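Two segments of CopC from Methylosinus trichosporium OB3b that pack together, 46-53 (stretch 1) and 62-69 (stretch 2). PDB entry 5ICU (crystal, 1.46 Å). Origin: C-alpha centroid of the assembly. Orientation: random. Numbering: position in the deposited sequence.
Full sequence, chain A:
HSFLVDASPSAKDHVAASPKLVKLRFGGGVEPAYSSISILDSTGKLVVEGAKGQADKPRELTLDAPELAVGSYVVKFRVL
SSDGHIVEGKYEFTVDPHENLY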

# COMPACT_ATOMS: atom_id res chain seq x y z
N LEU A 46 -2.39 -11.93 -6.41
CA LEU A 46 -2.42 -10.50 -6.67
C LEU A 46 -3.86 -10.02 -6.72
O LEU A 46 -4.63 -10.44 -7.56
CB LEU A 46 -1.67 -10.21 -7.97
CG LEU A 46 -1.62 -8.73 -8.38
CD1 LEU A 46 -0.92 -7.86 -7.38
CD2 LEU A 46 -1.00 -8.62 -9.77
N VAL A 47 -4.21 -9.12 -5.82
CA VAL A 47 -5.56 -8.53 -5.76
C VAL A 47 -5.64 -7.31 -6.68
O VAL A 47 -6.58 -7.18 -7.48
CB VAL A 47 -5.93 -8.15 -4.33
CG1 VAL A 47 -7.30 -7.47 -4.28
CG2 VAL A 47 -5.96 -9.41 -3.44
N VAL A 48 -4.67 -6.40 -6.55
CA VAL A 48 -4.64 -5.17 -7.33
C VAL A 48 -3.22 -4.63 -7.32
O VAL A 48 -2.49 -4.87 -6.36
CB VAL A 48 -5.64 -4.10 -6.76
CG1 VAL A 48 -5.32 -3.69 -5.36
CG2 VAL A 48 -5.73 -2.90 -7.70
N GLU A 49 -2.85 -3.98 -8.40
CA GLU A 49 -1.57 -3.26 -8.50
C GLU A 49 -1.83 -1.88 -9.05
O GLU A 49 -2.71 -1.68 -9.88
CB GLU A 49 -0.60 -4.02 -9.44
CG GLU A 49 0.80 -3.42 -9.50
CD GLU A 49 0.98 -2.21 -10.41
OE1 GLU A 49 0.17 -1.97 -11.34
OE2 GLU A 49 1.92 -1.41 -10.18
N GLY A 50 -1.05 -0.92 -8.60
CA GLY A 50 -1.04 0.41 -9.22
C GLY A 50 -0.35 1.43 -8.36
O GLY A 50 0.38 1.04 -7.44
N ALA A 51 -0.51 2.72 -8.65
CA ALA A 51 0.06 3.81 -7.86
C ALA A 51 -0.39 5.12 -8.43
O ALA A 51 -0.39 5.31 -9.65
CB ALA A 51 1.59 3.75 -7.84
N LYS A 52 -0.81 6.03 -7.56
CA LYS A 52 -1.05 7.39 -8.04
C LYS A 52 -0.47 8.37 -7.06
O LYS A 52 -0.18 8.04 -5.91
CB LYS A 52 -2.52 7.66 -8.37
CG LYS A 52 -3.46 7.57 -7.27
CD LYS A 52 -4.86 8.04 -7.70
CE LYS A 52 -5.58 7.06 -8.60
NZ LYS A 52 -6.83 7.69 -9.18
N GLY A 53 -0.18 9.55 -7.58
CA GLY A 53 0.32 10.65 -6.74
C GLY A 53 -0.13 11.98 -7.25
O GLY A 53 -0.74 12.09 -8.30
N THR A 62 -0.70 6.73 -3.42
CA THR A 62 -1.90 6.00 -3.00
C THR A 62 -2.27 4.91 -3.99
O THR A 62 -1.86 4.95 -5.18
CB THR A 62 -3.11 6.92 -2.79
OG1 THR A 62 -3.48 7.51 -4.03
CG2 THR A 62 -2.88 7.99 -1.75
N LEU A 63 -2.99 3.89 -3.49
CA LEU A 63 -3.54 2.84 -4.35
C LEU A 63 -5.00 2.65 -3.93
O LEU A 63 -5.26 2.34 -2.76
CB LEU A 63 -2.75 1.55 -4.14
CG LEU A 63 -3.33 0.32 -4.88
CD1 LEU A 63 -3.35 0.54 -6.37
CD2 LEU A 63 -2.53 -0.88 -4.46
N ASP A 64 -5.92 2.77 -4.89
CA ASP A 64 -7.35 2.49 -4.61
C ASP A 64 -7.55 0.99 -4.52
O ASP A 64 -7.14 0.25 -5.41
CB ASP A 64 -8.18 3.07 -5.71
CG ASP A 64 -8.24 4.58 -5.66
OD1 ASP A 64 -7.86 5.20 -4.63
OD2 ASP A 64 -8.69 5.16 -6.66
N ALA A 65 -8.12 0.53 -3.42
CA ALA A 65 -8.34 -0.91 -3.23
C ALA A 65 -9.76 -1.27 -3.64
O ALA A 65 -10.69 -0.55 -3.32
CB ALA A 65 -8.11 -1.30 -1.79
N PRO A 66 -9.93 -2.43 -4.23
CA PRO A 66 -11.30 -2.99 -4.30
C PRO A 66 -11.73 -3.44 -2.92
O PRO A 66 -10.97 -3.38 -1.96
CB PRO A 66 -11.13 -4.22 -5.19
CG PRO A 66 -9.74 -4.67 -4.86
CD PRO A 66 -8.91 -3.43 -4.60
N GLU A 67 -12.98 -3.83 -2.78
CA GLU A 67 -13.50 -4.36 -1.56
C GLU A 67 -12.77 -5.61 -1.19
O GLU A 67 -12.74 -6.56 -1.98
CB GLU A 67 -15.01 -4.64 -1.72
CG GLU A 67 -15.68 -5.17 -0.47
CD GLU A 67 -15.74 -4.19 0.69
OE1 GLU A 67 -15.49 -3.00 0.51
OE2 GLU A 67 -16.13 -4.62 1.82
N LEU A 68 -12.14 -5.57 -0.02
CA LEU A 68 -11.36 -6.67 0.49
C LEU A 68 -12.14 -7.52 1.49
O LEU A 68 -12.61 -7.01 2.50
CB LEU A 68 -10.10 -6.16 1.18
CG LEU A 68 -9.12 -5.31 0.34
CD1 LEU A 68 -7.90 -5.02 1.17
CD2 LEU A 68 -8.74 -5.97 -0.96
N ALA A 69 -12.18 -8.82 1.21
CA ALA A 69 -12.73 -9.79 2.12
C ALA A 69 -11.99 -9.80 3.44
O ALA A 69 -10.80 -9.46 3.50
CB ALA A 69 -12.68 -11.16 1.47

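The two stretches run roughly antiparallel, their strands meeting at 140° between N-to-C directions, and the contact divides into an apolar part and a backbone-bonded part. Read from the N-terminal end of stretch 1, it starts with side chains and finishes with main-chain hydrogen bonds.

Leu 46 takes no part; its side chain stays out of reach of the other stretch. The contact opens at Val 47, whose CA-to-CB bond points toward stretch 2. Its CG1 lies 3.8 Å from Pro 66 CG and 3.9 Å from Leu 68 CD2, so a single methyl meets both a proline ring and a leucine methyl at van der Waals distance. Leu 68 has its CA-to-CB bond sideways, but the m, t rotamer brings the end of the side chain nearer.

Val 48 also points toward stretch 2. Two successive residues of an extended strand normally face opposite ways, but here Val 47 has phi/psi of -87/-50, outside the extended range, and both valines address the same partner. In the p rotamer, Val 48 places CG1 3.7 Å from Pro 66 CD and 4.1 Å from Leu 63 CD2, while CG2 comes 4.1 Å from Asp 64 O. Pro 66 thus serves both valines, its CG near Val 47 and its CD near Val 48: a compact ring whose CA-to-CB bond points toward stretch 1 spans two consecutive side chains.

Glu 49 points away, its carboxylate oxygen OE2 hydrogen-bonded elsewhere in the structure. What it offers stretch 2 is backbone: its carbonyl carbon C is 3.9 Å from Leu 63 CD1. The same methyl, CD1 of Leu 63, approaches N of Gly 50 to 3.5 Å. Glycine matters to this fit, because an ideal CB at position 50 would sit 3.3 Å from Leu 63 CD1, which is tight. Leu 63 is buried and starts sideways, but in its t, p rotamer the end of the side chain comes nearer stretch 1, where CD2 meets Val 48 and CD1 lies against the backbone.

At Ala 51 the methyl points away and the main chain takes over. Its CA makes a CA-H...O contact with Thr 62 O at 3.5 Å, beside the stronger bond that follows.

Lys 52 forms the single beta bridge, an antiparallel hydrogen-bonded pair with Thr 62. Lys 52 N donates to Thr 62 O at 2.8 Å, and Thr 62 N donates to Lys 52 O at 2.9 Å, with N-H...O angles of 154° and 165°. This reciprocal pair fixes the register, with Lys 52 CA and Thr 62 CA 5.3 Å apart. The side chains lie alongside as well, Lys 52 CG being 3.2 Å from Thr 62 OG1. Farther out, Lys 52 NZ stands 4.0 Å from Asp 64 OD2, opposite charges near each other but beyond a salt bridge. Gly 53 makes no contact. The rule is economical: one reciprocal backbone pair sets the register, and a small apolar cluster packs the other end.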